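Intestinal fatty acid binding protein (Rattus norvegicus, PDB 1ICM) binds long-chain fatty acids such as myristate inside a ten-stranded beta barrel, consistent with a role in carrying them through the cytosol of intestinal cells. Local coordinates at residues N13-M21 and Y117-K125; W82-G91 and E101-S109. All coordinates share one frame; numbering follows the deposited sequence.

Contact 1. Residues N13-M21 and Y117-K125. With MYR (myristic acid), chain B.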
loop_
_atom_site.group_PDB
_atom_site.type_symbol
_atom_site.label_atom_id
_atom_site.label_comp_id
_atom_site.label_asym_id
_atom_site.label_seq_id
_atom_site.Cartn_x
_atom_site.Cartn_y
_atom_site.Cartn_z
ATOM N N ASN A 13 -9.778 -2.711 10.302
ATOM C CA ASN A 13 -10.366 -3.783 9.504
ATOM C C ASN A 13 -9.415 -4.510 8.600
ATOM O O ASN A 13 -9.809 -5.057 7.566
ATOM C CB ASN A 13 -11.467 -3.149 8.652
ATOM C CG ASN A 13 -12.609 -4.092 8.347
ATOM O OD1 ASN A 13 -13.061 -4.888 9.202
ATOM N ND2 ASN A 13 -13.068 -3.982 7.098
ATOM N N TYR A 14 -8.110 -4.549 8.936
ATOM C CA TYR A 14 -7.141 -5.183 8.081
ATOM C C TYR A 14 -7.284 -6.709 7.969
ATOM O O TYR A 14 -7.062 -7.333 6.914
ATOM C CB TYR A 14 -5.753 -4.678 8.564
ATOM C CG TYR A 14 -4.649 -4.989 7.597
ATOM C CD1 TYR A 14 -4.815 -4.773 6.228
ATOM C CD2 TYR A 14 -3.421 -5.496 8.016
ATOM C CE1 TYR A 14 -3.807 -5.024 5.293
ATOM C CE2 TYR A 14 -2.399 -5.738 7.101
ATOM C CZ TYR A 14 -2.574 -5.521 5.733
ATOM O OH TYR A 14 -1.542 -5.747 4.840
ATOM N N GLU A 15 -7.630 -7.361 9.064
ATOM C CA GLU A 15 -7.750 -8.801 8.919
ATOM C C GLU A 15 -8.894 -9.215 8.019
ATOM O O GLU A 15 -8.702 -10.137 7.259
ATOM C CB GLU A 15 -7.869 -9.572 10.255
ATOM C CG GLU A 15 -6.520 -9.669 11.017
ATOM C CD GLU A 15 -6.663 -10.308 12.374
ATOM O OE1 GLU A 15 -7.382 -11.274 12.556
ATOM O OE2 GLU A 15 -5.962 -9.703 13.321
ATOM N N LYS A 16 -10.057 -8.553 8.102
ATOM C CA LYS A 16 -11.200 -8.882 7.253
ATOM C C LYS A 16 -10.809 -8.617 5.807
ATOM O O LYS A 16 -11.138 -9.364 4.882
ATOM C CB LYS A 16 -12.401 -8.030 7.613
ATOM C CG LYS A 16 -13.338 -8.699 8.607
ATOM C CD LYS A 16 -14.050 -9.933 8.043
ATOM C CE LYS A 16 -14.749 -10.821 9.072
ATOM N NZ LYS A 16 -14.901 -12.240 8.681
ATOM N N PHE A 17 -10.058 -7.541 5.594
ATOM C CA PHE A 17 -9.627 -7.231 4.239
ATOM C C PHE A 17 -8.735 -8.336 3.694
ATOM O O PHE A 17 -8.860 -8.792 2.544
ATOM C CB PHE A 17 -8.930 -5.840 4.206
ATOM C CG PHE A 17 -8.334 -5.537 2.855
ATOM C CD1 PHE A 17 -7.067 -5.975 2.486
ATOM C CD2 PHE A 17 -9.084 -4.821 1.922
ATOM C CE1 PHE A 17 -6.532 -5.695 1.232
ATOM C CE2 PHE A 17 -8.587 -4.550 0.647
ATOM C CZ PHE A 17 -7.318 -5.002 0.302
ATOM N N MET A 18 -7.794 -8.810 4.550
ATOM C CA MET A 18 -6.915 -9.881 4.082
ATOM C C MET A 18 -7.671 -11.192 3.833
ATOM O O MET A 18 -7.339 -11.930 2.917
ATOM C CB MET A 18 -5.811 -10.165 5.116
ATOM C CG MET A 18 -4.787 -9.042 5.087
ATOM S SD MET A 18 -3.292 -9.402 6.068
ATOM C CE MET A 18 -3.893 -8.896 7.689
ATOM N N GLU A 19 -8.689 -11.457 4.636
ATOM C CA GLU A 19 -9.510 -12.669 4.455
ATOM C C GLU A 19 -10.156 -12.660 3.067
ATOM O O GLU A 19 -10.157 -13.648 2.346
ATOM C CB GLU A 19 -10.618 -12.701 5.517
ATOM C CG GLU A 19 -11.615 -13.863 5.427
ATOM C CD GLU A 19 -12.497 -13.913 6.664
ATOM O OE1 GLU A 19 -13.498 -13.056 6.615
ATOM O OE2 GLU A 19 -12.305 -14.637 7.627
ATOM N N LYS A 20 -10.691 -11.509 2.657
ATOM C CA LYS A 20 -11.312 -11.353 1.344
ATOM C C LYS A 20 -10.391 -11.615 0.160
ATOM O O LYS A 20 -10.784 -12.143 -0.886
ATOM C CB LYS A 20 -11.892 -9.943 1.248
ATOM C CG LYS A 20 -13.054 -9.773 0.281
ATOM C CD LYS A 20 -14.393 -10.314 0.757
ATOM C CE LYS A 20 -15.458 -10.207 -0.332
ATOM N NZ LYS A 20 -16.772 -10.622 0.169
ATOM N N MET A 21 -9.127 -11.223 0.329
ATOM C CA MET A 21 -8.061 -11.366 -0.648
ATOM C C MET A 21 -7.630 -12.811 -0.787
ATOM O O MET A 21 -6.938 -13.116 -1.752
ATOM C CB MET A 21 -6.826 -10.503 -0.304
ATOM C CG MET A 21 -7.141 -9.015 -0.504
ATOM S SD MET A 21 -6.941 -8.473 -2.226
ATOM C CE MET A 21 -5.221 -8.988 -2.509
ATOM N N TYR A 117 -7.472 1.149 1.577
ATOM C CA TYR A 117 -7.666 0.232 0.458
ATOM C C TYR A 117 -9.149 -0.195 0.378
ATOM O O TYR A 117 -9.862 -0.316 1.388
ATOM C CB TYR A 117 -6.909 -1.120 0.633
ATOM C CG TYR A 117 -5.479 -1.105 1.157
ATOM C CD1 TYR A 117 -4.480 -0.417 0.460
ATOM C CD2 TYR A 117 -5.120 -1.805 2.311
ATOM C CE1 TYR A 117 -3.158 -0.402 0.912
ATOM C CE2 TYR A 117 -3.795 -1.816 2.764
ATOM C CZ TYR A 117 -2.814 -1.098 2.073
ATOM O OH TYR A 117 -1.506 -1.074 2.513
ATOM N N THR A 118 -9.578 -0.537 -0.827
ATOM C CA THR A 118 -10.911 -1.109 -0.991
ATOM C C THR A 118 -10.787 -2.282 -1.977
ATOM O O THR A 118 -10.080 -2.228 -2.988
ATOM C CB THR A 118 -12.019 -0.159 -1.529
ATOM O OG1 THR A 118 -11.582 0.364 -2.773
ATOM C CG2 THR A 118 -12.312 0.986 -0.563
ATOM N N TYR A 119 -11.533 -3.331 -1.662
ATOM C CA TYR A 119 -11.538 -4.510 -2.506
ATOM C C TYR A 119 -12.841 -5.296 -2.272
ATOM O O TYR A 119 -13.186 -5.604 -1.115
ATOM C CB TYR A 119 -10.342 -5.425 -2.166
ATOM C CG TYR A 119 -10.319 -6.719 -2.956
ATOM C CD1 TYR A 119 -9.895 -6.751 -4.288
ATOM C CD2 TYR A 119 -10.624 -7.920 -2.327
ATOM C CE1 TYR A 119 -9.807 -7.901 -5.075
ATOM C CE2 TYR A 119 -10.519 -9.089 -3.087
ATOM C CZ TYR A 119 -10.150 -9.087 -4.435
ATOM O OH TYR A 119 -10.055 -10.266 -5.142
ATOM N N GLU A 120 -13.581 -5.519 -3.367
ATOM C CA GLU A 120 -14.813 -6.270 -3.376
ATOM C C GLU A 120 -15.759 -5.863 -2.308
ATOM O O GLU A 120 -16.339 -6.705 -1.649
ATOM C CB GLU A 120 -14.517 -7.758 -3.212
ATOM C CG GLU A 120 -13.865 -8.336 -4.468
ATOM C CD GLU A 120 -14.854 -8.317 -5.600
ATOM O OE1 GLU A 120 -15.801 -9.216 -5.429
ATOM O OE2 GLU A 120 -14.774 -7.559 -6.554
ATOM N N GLY A 121 -15.885 -4.566 -2.081
ATOM C CA GLY A 121 -16.810 -4.141 -1.041
ATOM C C GLY A 121 -16.297 -4.044 0.391
ATOM O O GLY A 121 -17.079 -3.724 1.308
ATOM N N VAL A 122 -14.985 -4.281 0.594
ATOM C CA VAL A 122 -14.450 -4.182 1.953
ATOM C C VAL A 122 -13.355 -3.108 1.915
ATOM O O VAL A 122 -12.582 -3.013 0.939
ATOM C CB VAL A 122 -13.750 -5.499 2.327
ATOM C CG1 VAL A 122 -13.247 -5.419 3.764
ATOM C CG2 VAL A 122 -14.789 -6.615 2.228
ATOM N N GLU A 123 -13.364 -2.340 3.002
ATOM C CA GLU A 123 -12.396 -1.244 3.149
ATOM C C GLU A 123 -11.449 -1.568 4.307
ATOM O O GLU A 123 -11.855 -2.180 5.302
ATOM C CB GLU A 123 -13.208 0.012 3.581
ATOM C CG GLU A 123 -12.400 1.317 3.769
ATOM C CD GLU A 123 -13.145 2.371 4.575
ATOM O OE1 GLU A 123 -14.257 2.263 5.060
ATOM O OE2 GLU A 123 -12.472 3.473 4.714
ATOM N N ALA A 124 -10.200 -1.119 4.204
ATOM C CA ALA A 124 -9.254 -1.317 5.303
ATOM C C ALA A 124 -8.343 -0.094 5.317
ATOM O O ALA A 124 -8.143 0.545 4.283
ATOM C CB ALA A 124 -8.325 -2.497 5.070
ATOM N N LYS A 125 -7.743 0.232 6.460
ATOM C CA LYS A 125 -6.772 1.318 6.509
ATOM C C LYS A 125 -5.557 0.863 7.336
ATOM O O LYS A 125 -5.658 0.043 8.296
ATOM C CB LYS A 125 -7.269 2.510 7.299
ATOM C CG LYS A 125 -8.643 2.989 6.907
ATOM C CD LYS A 125 -8.675 4.492 7.105
ATOM C CE LYS A 125 -10.032 4.999 7.553
ATOM N NZ LYS A 125 -11.142 4.631 6.665
HETATM C C1 MYR B . 3.517 1.406 -3.550
HETATM O O1 MYR B . 4.151 1.375 -2.426
HETATM O O2 MYR B . 3.122 2.449 -4.003
HETATM C C2 MYR B . 3.335 0.057 -4.237
HETATM C C3 MYR B . 1.893 -0.377 -4.422
HETATM C C4 MYR B . 1.123 -0.588 -3.123
HETATM C C5 MYR B . -0.309 -1.093 -3.302
HETATM C C6 MYR B . -0.855 -1.644 -1.983
HETATM C C7 MYR B . -1.807 -2.824 -2.105
HETATM C C8 MYR B . -1.472 -3.880 -1.054
HETATM C C9 MYR B . -2.704 -4.394 -0.345
HETATM C C10 MYR B . -2.412 -5.006 1.015
HETATM C C11 MYR B . -2.267 -6.512 0.917
HETATM C C12 MYR B . -1.650 -7.205 2.119
HETATM C C13 MYR B . -1.476 -8.685 1.817
HETATM C C14 MYR B . -1.081 -9.544 3.007
HETATM O O HOH W 1 -0.186 -3.320 3.752
HETATM O O HOH W 2 -10.119 -12.722 -3.653
#
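Phe17 meets the 117-125 hairpin with its CB and the CE2 corner of its ring: CB packs on Ala124 CB at 3.5 Å, and CE2 reaches Tyr119 CB at 3.4 Å. CG stands anti to the backbone N (chi1 174°), which turns the ring from helix 14-21 onto the CB atoms of Tyr117 and Tyr119. A second close fit is a Met-aromatic contact, Met21 SD lying 3.6 Å from the Tyr119 ring centroid and only 8° off its normal; Glu120 CG covers the ring's other face. Cutting Phe17 back to alanine would keep its CB on Ala124 but is likely to open a gap beside Tyr117 CB and Tyr119 CB, where the ring now packs. Toward the solvent the fit slackens: the exposed Lys20 makes looser contacts there, CD to Val122 CG2 at 4.0 Å. At the helix start Asn13 ND2 gives a nearly straight bond to Glu123 O (2.8 Å, 177° at the hydrogen). Inside, Tyr14 OH and Tyr117 OH share a water, and myristate C9 sits over the Tyr117 ring. The helix thus lies across the last two strands, beside the fatty acid's tail end, as in the helical lid of this family, with strand 101-109 next to 112-119 and Met21 O hydrogen-bonded to Arg95 NH1.

Contact 2. Residues W82-G91 and E101-S109. With MYR (myristic acid), chain B.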
loop_
_atom_site.group_PDB
_atom_site.type_symbol
_atom_site.label_atom_id
_atom_site.label_comp_id
_atom_site.label_asym_id
_atom_site.label_seq_id
_atom_site.Cartn_x
_atom_site.Cartn_y
_atom_site.Cartn_z
ATOM N N TRP A 82 -0.508 5.079 -10.188
ATOM C CA TRP A 82 -0.777 6.022 -9.143
ATOM C C TRP A 82 -0.864 7.387 -9.863
ATOM O O TRP A 82 -0.084 7.694 -10.794
ATOM C CB TRP A 82 0.447 6.160 -8.183
ATOM C CG TRP A 82 0.635 5.117 -7.111
ATOM C CD1 TRP A 82 1.588 4.150 -7.099
ATOM C CD2 TRP A 82 -0.132 4.967 -5.900
ATOM N NE1 TRP A 82 1.408 3.403 -5.954
ATOM C CE2 TRP A 82 0.387 3.869 -5.200
ATOM C CE3 TRP A 82 -1.209 5.655 -5.342
ATOM C CZ2 TRP A 82 -0.118 3.484 -3.960
ATOM C CZ3 TRP A 82 -1.741 5.288 -4.118
ATOM C CH2 TRP A 82 -1.184 4.192 -3.452
ATOM N N THR A 83 -1.758 8.236 -9.361
ATOM C CA THR A 83 -1.807 9.581 -9.937
ATOM C C THR A 83 -2.008 10.564 -8.809
ATOM O O THR A 83 -2.560 10.192 -7.778
ATOM C CB THR A 83 -2.965 9.779 -10.931
ATOM O OG1 THR A 83 -4.180 9.387 -10.306
ATOM C CG2 THR A 83 -2.698 8.966 -12.185
ATOM N N MET A 84 -1.596 11.831 -8.988
ATOM C CA MET A 84 -1.810 12.812 -7.914
ATOM C C MET A 84 -3.144 13.515 -8.108
ATOM O O MET A 84 -3.347 14.131 -9.161
ATOM C CB MET A 84 -0.694 13.859 -7.899
ATOM C CG MET A 84 -0.895 14.839 -6.755
ATOM S SD MET A 84 -0.073 14.347 -5.216
ATOM C CE MET A 84 1.651 14.569 -5.731
ATOM N N GLU A 85 -4.033 13.403 -7.123
ATOM C CA GLU A 85 -5.343 14.037 -7.184
ATOM C C GLU A 85 -5.442 15.005 -6.054
ATOM O O GLU A 85 -5.638 14.568 -4.924
ATOM C CB GLU A 85 -6.546 13.167 -6.837
ATOM C CG GLU A 85 -7.445 12.910 -8.039
ATOM C CD GLU A 85 -6.829 11.839 -8.885
ATOM O OE1 GLU A 85 -5.664 12.213 -9.360
ATOM O OE2 GLU A 85 -7.359 10.757 -9.094
ATOM N N GLY A 86 -5.336 16.291 -6.367
ATOM C CA GLY A 86 -5.364 17.247 -5.303
ATOM C C GLY A 86 -4.059 16.990 -4.576
ATOM O O GLY A 86 -2.956 16.984 -5.139
ATOM N N ASN A 87 -4.224 16.760 -3.284
ATOM C CA ASN A 87 -3.111 16.488 -2.415
ATOM C C ASN A 87 -2.876 15.017 -2.149
ATOM O O ASN A 87 -1.942 14.649 -1.448
ATOM C CB ASN A 87 -3.363 17.211 -1.083
ATOM C CG ASN A 87 -2.605 18.513 -1.152
ATOM O OD1 ASN A 87 -1.355 18.516 -1.168
ATOM N ND2 ASN A 87 -3.358 19.612 -1.222
ATOM N N LYS A 88 -3.766 14.195 -2.672
ATOM C CA LYS A 88 -3.692 12.764 -2.479
ATOM C C LYS A 88 -3.110 12.016 -3.652
ATOM O O LYS A 88 -3.148 12.461 -4.803
ATOM C CB LYS A 88 -5.101 12.184 -2.452
ATOM C CG LYS A 88 -6.104 12.796 -1.490
ATOM C CD LYS A 88 -7.509 12.269 -1.773
ATOM C CE LYS A 88 -8.351 12.251 -0.495
ATOM N NZ LYS A 88 -9.800 12.033 -0.693
ATOM N N LEU A 89 -2.627 10.808 -3.320
ATOM C CA LEU A 89 -2.165 9.891 -4.356
ATOM C C LEU A 89 -3.309 8.859 -4.447
ATOM O O LEU A 89 -3.742 8.332 -3.395
ATOM C CB LEU A 89 -0.829 9.208 -4.049
ATOM C CG LEU A 89 0.404 10.068 -4.271
ATOM C CD1 LEU A 89 1.634 9.324 -3.729
ATOM C CD2 LEU A 89 0.569 10.190 -5.778
ATOM N N VAL A 90 -3.817 8.618 -5.668
ATOM C CA VAL A 90 -4.917 7.683 -5.882
ATOM C C VAL A 90 -4.355 6.593 -6.749
ATOM O O VAL A 90 -3.759 6.944 -7.769
ATOM C CB VAL A 90 -6.105 8.401 -6.529
ATOM C CG1 VAL A 90 -7.197 7.399 -6.932
ATOM C CG2 VAL A 90 -6.687 9.421 -5.543
ATOM N N GLY A 91 -4.478 5.335 -6.281
ATOM C CA GLY A 91 -3.932 4.220 -7.001
ATOM C C GLY A 91 -5.052 3.307 -7.504
ATOM O O GLY A 91 -5.892 2.850 -6.729
ATOM N N GLU A 101 -10.734 -5.338 -9.235
ATOM C CA GLU A 101 -10.184 -4.021 -8.941
ATOM C C GLU A 101 -9.876 -3.790 -7.476
ATOM O O GLU A 101 -10.634 -4.128 -6.554
ATOM C CB GLU A 101 -11.189 -2.968 -9.475
ATOM C CG GLU A 101 -10.928 -1.516 -9.063
ATOM C CD GLU A 101 -12.126 -0.628 -9.272
ATOM O OE1 GLU A 101 -13.066 -0.814 -8.364
ATOM O OE2 GLU A 101 -12.197 0.161 -10.197
ATOM N N LEU A 102 -8.733 -3.115 -7.296
ATOM C CA LEU A 102 -8.283 -2.760 -5.950
ATOM C C LEU A 102 -7.849 -1.297 -6.024
ATOM O O LEU A 102 -7.004 -0.923 -6.854
ATOM C CB LEU A 102 -7.067 -3.628 -5.532
ATOM C CG LEU A 102 -6.608 -3.517 -4.059
ATOM C CD1 LEU A 102 -5.688 -4.699 -3.727
ATOM C CD2 LEU A 102 -5.829 -2.196 -3.885
ATOM N N ILE A 103 -8.457 -0.512 -5.175
ATOM C CA ILE A 103 -8.119 0.917 -5.146
ATOM C C ILE A 103 -7.323 1.253 -3.894
ATOM O O ILE A 103 -7.666 0.789 -2.795
ATOM C CB ILE A 103 -9.426 1.701 -4.922
ATOM C CG1 ILE A 103 -10.374 1.487 -6.091
ATOM C CG2 ILE A 103 -9.096 3.201 -4.824
ATOM C CD1 ILE A 103 -9.762 1.767 -7.446
ATOM N N ALA A 104 -6.329 2.123 -4.028
ATOM C CA ALA A 104 -5.609 2.521 -2.824
ATOM C C ALA A 104 -5.441 4.043 -2.823
ATOM O O ALA A 104 -5.235 4.647 -3.880
ATOM C CB ALA A 104 -4.243 1.855 -2.711
ATOM N N VAL A 105 -5.480 4.612 -1.633
ATOM C CA VAL A 105 -5.292 6.051 -1.488
ATOM C C VAL A 105 -4.287 6.338 -0.375
ATOM O O VAL A 105 -4.329 5.714 0.681
ATOM C CB VAL A 105 -6.603 6.703 -1.022
ATOM C CG1 VAL A 105 -6.481 8.232 -0.881
ATOM C CG2 VAL A 105 -7.742 6.290 -1.948
ATOM N N ARG A 106 -3.418 7.303 -0.638
ATOM C CA ARG A 106 -2.439 7.748 0.343
ATOM C C ARG A 106 -2.726 9.230 0.573
ATOM O O ARG A 106 -2.791 10.018 -0.357
ATOM C CB ARG A 106 -1.011 7.685 -0.154
ATOM C CG ARG A 106 -0.440 6.284 -0.050
ATOM C CD ARG A 106 0.985 6.250 -0.573
ATOM N NE ARG A 106 1.584 4.953 -0.288
ATOM C CZ ARG A 106 2.374 4.256 -1.088
ATOM N NH1 ARG A 106 2.655 4.680 -2.325
ATOM N NH2 ARG A 106 2.849 3.084 -0.665
ATOM N N GLU A 107 -2.901 9.594 1.828
ATOM C CA GLU A 107 -3.134 10.992 2.122
ATOM C C GLU A 107 -2.533 11.336 3.492
ATOM O O GLU A 107 -2.441 10.478 4.361
ATOM C CB GLU A 107 -4.642 11.225 2.076
ATOM C CG GLU A 107 -5.302 10.755 3.357
ATOM C CD GLU A 107 -6.801 10.776 3.221
ATOM O OE1 GLU A 107 -7.296 12.010 3.167
ATOM O OE2 GLU A 107 -7.435 9.715 3.169
ATOM N N ILE A 108 -2.097 12.585 3.689
ATOM C CA ILE A 108 -1.538 13.058 4.948
ATOM C C ILE A 108 -2.630 13.674 5.820
ATOM O O ILE A 108 -3.501 14.449 5.410
ATOM C CB ILE A 108 -0.513 14.186 4.723
ATOM C CG1 ILE A 108 0.517 13.960 3.622
ATOM C CG2 ILE A 108 0.159 14.554 6.050
ATOM C CD1 ILE A 108 1.487 12.869 4.041
ATOM N N SER A 109 -2.618 13.419 7.092
ATOM C CA SER A 109 -3.595 13.990 7.972
ATOM C C SER A 109 -2.775 14.414 9.174
ATOM O O SER A 109 -2.399 13.595 10.012
ATOM C CB SER A 109 -4.591 12.930 8.391
ATOM O OG SER A 109 -5.085 13.305 9.654
HETATM C C1 MYR B . 3.517 1.406 -3.550
HETATM O O1 MYR B . 4.151 1.375 -2.426
HETATM O O2 MYR B . 3.122 2.449 -4.003
HETATM C C2 MYR B . 3.335 0.057 -4.237
HETATM C C3 MYR B . 1.893 -0.377 -4.422
HETATM C C4 MYR B . 1.123 -0.588 -3.123
HETATM C C5 MYR B . -0.309 -1.093 -3.302
HETATM C C6 MYR B . -0.855 -1.644 -1.983
HETATM C C7 MYR B . -1.807 -2.824 -2.105
HETATM C C8 MYR B . -1.472 -3.880 -1.054
HETATM C C9 MYR B . -2.704 -4.394 -0.345
HETATM C C10 MYR B . -2.412 -5.006 1.015
HETATM C C11 MYR B . -2.267 -6.512 0.917
HETATM C C12 MYR B . -1.650 -7.205 2.119
HETATM C C13 MYR B . -1.476 -8.685 1.817
HETATM C C14 MYR B . -1.081 -9.544 3.007
HETATM O O HOH W 3 -2.594 14.578 1.413
#
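Trp82 and Arg106 both carry CG anti to the carbonyl carbon (chi1 -81° in each), and the arginine chain then runs extended from CG to NE, which brings NH1 above the rim of the indole, with Trp82 CZ2 over one face of the guanidinium. Within the antiparallel beta barrel of the fatty-acid-binding family, this pair binds the myristate carboxylate. The two planes differ by 14°, with Arg106 NH1 3.4 Å from Trp82 CZ2; Gly91 CA covers the opposite indole face, where a side chain on Gly91 would collide with the ring. Arg106 grips the myristate head with two bonds, NH1 to O2 and NH2 to O1, the latter in the guanidinium plane, while a weak bond from Trp82 NE1 also ends on O2. Gln115 OE1 accepts from Arg106 NE and thereby helps fix the rotation of the group; the positive charge would be expected to favour an ionised carboxylate.

Arg106 sits on the hairpin of strands 88-95 and 101-109, and Trp82 on the adjoining strand 77-85. Segments 88-91 and 101-109 run at 169° to each other, Leu89 pairs with Arg106 through two backbone bonds, and Val90 faces Val105 as a non-hydrogen-bonded pair whose side chains lie on the face away from the ligand. Lys88 and Glu107 lie side by side, yet their charged ends stay apart, NZ to OE1 being 4.6 Å. At the Gly91-Ala104 pair the bond from Gly91 N to Ala104 O is short, 2.6 Å.

From the N terminus, the chain leaves strand 4-12 and enters helix 14-21, whose partners come almost a hundred residues later; contact 1 therefore closes a loop holding most of the barrel. Contact 2 is nested inside that loop and closes a much shorter one, with only nine residues separating 82-91 from 101-109. Their centres lie about 17 Å apart, but strands 101-109 and 112-119 are neighbours in the sheet, and Thr118 N approaches Ile103 O at 3.0 Å, a probable hydrogen bond. Myristate spans both: its carboxylate is held at contact 2 and its tail runs to contact 1, so the helical cover and the barrel wall meet along one ligand.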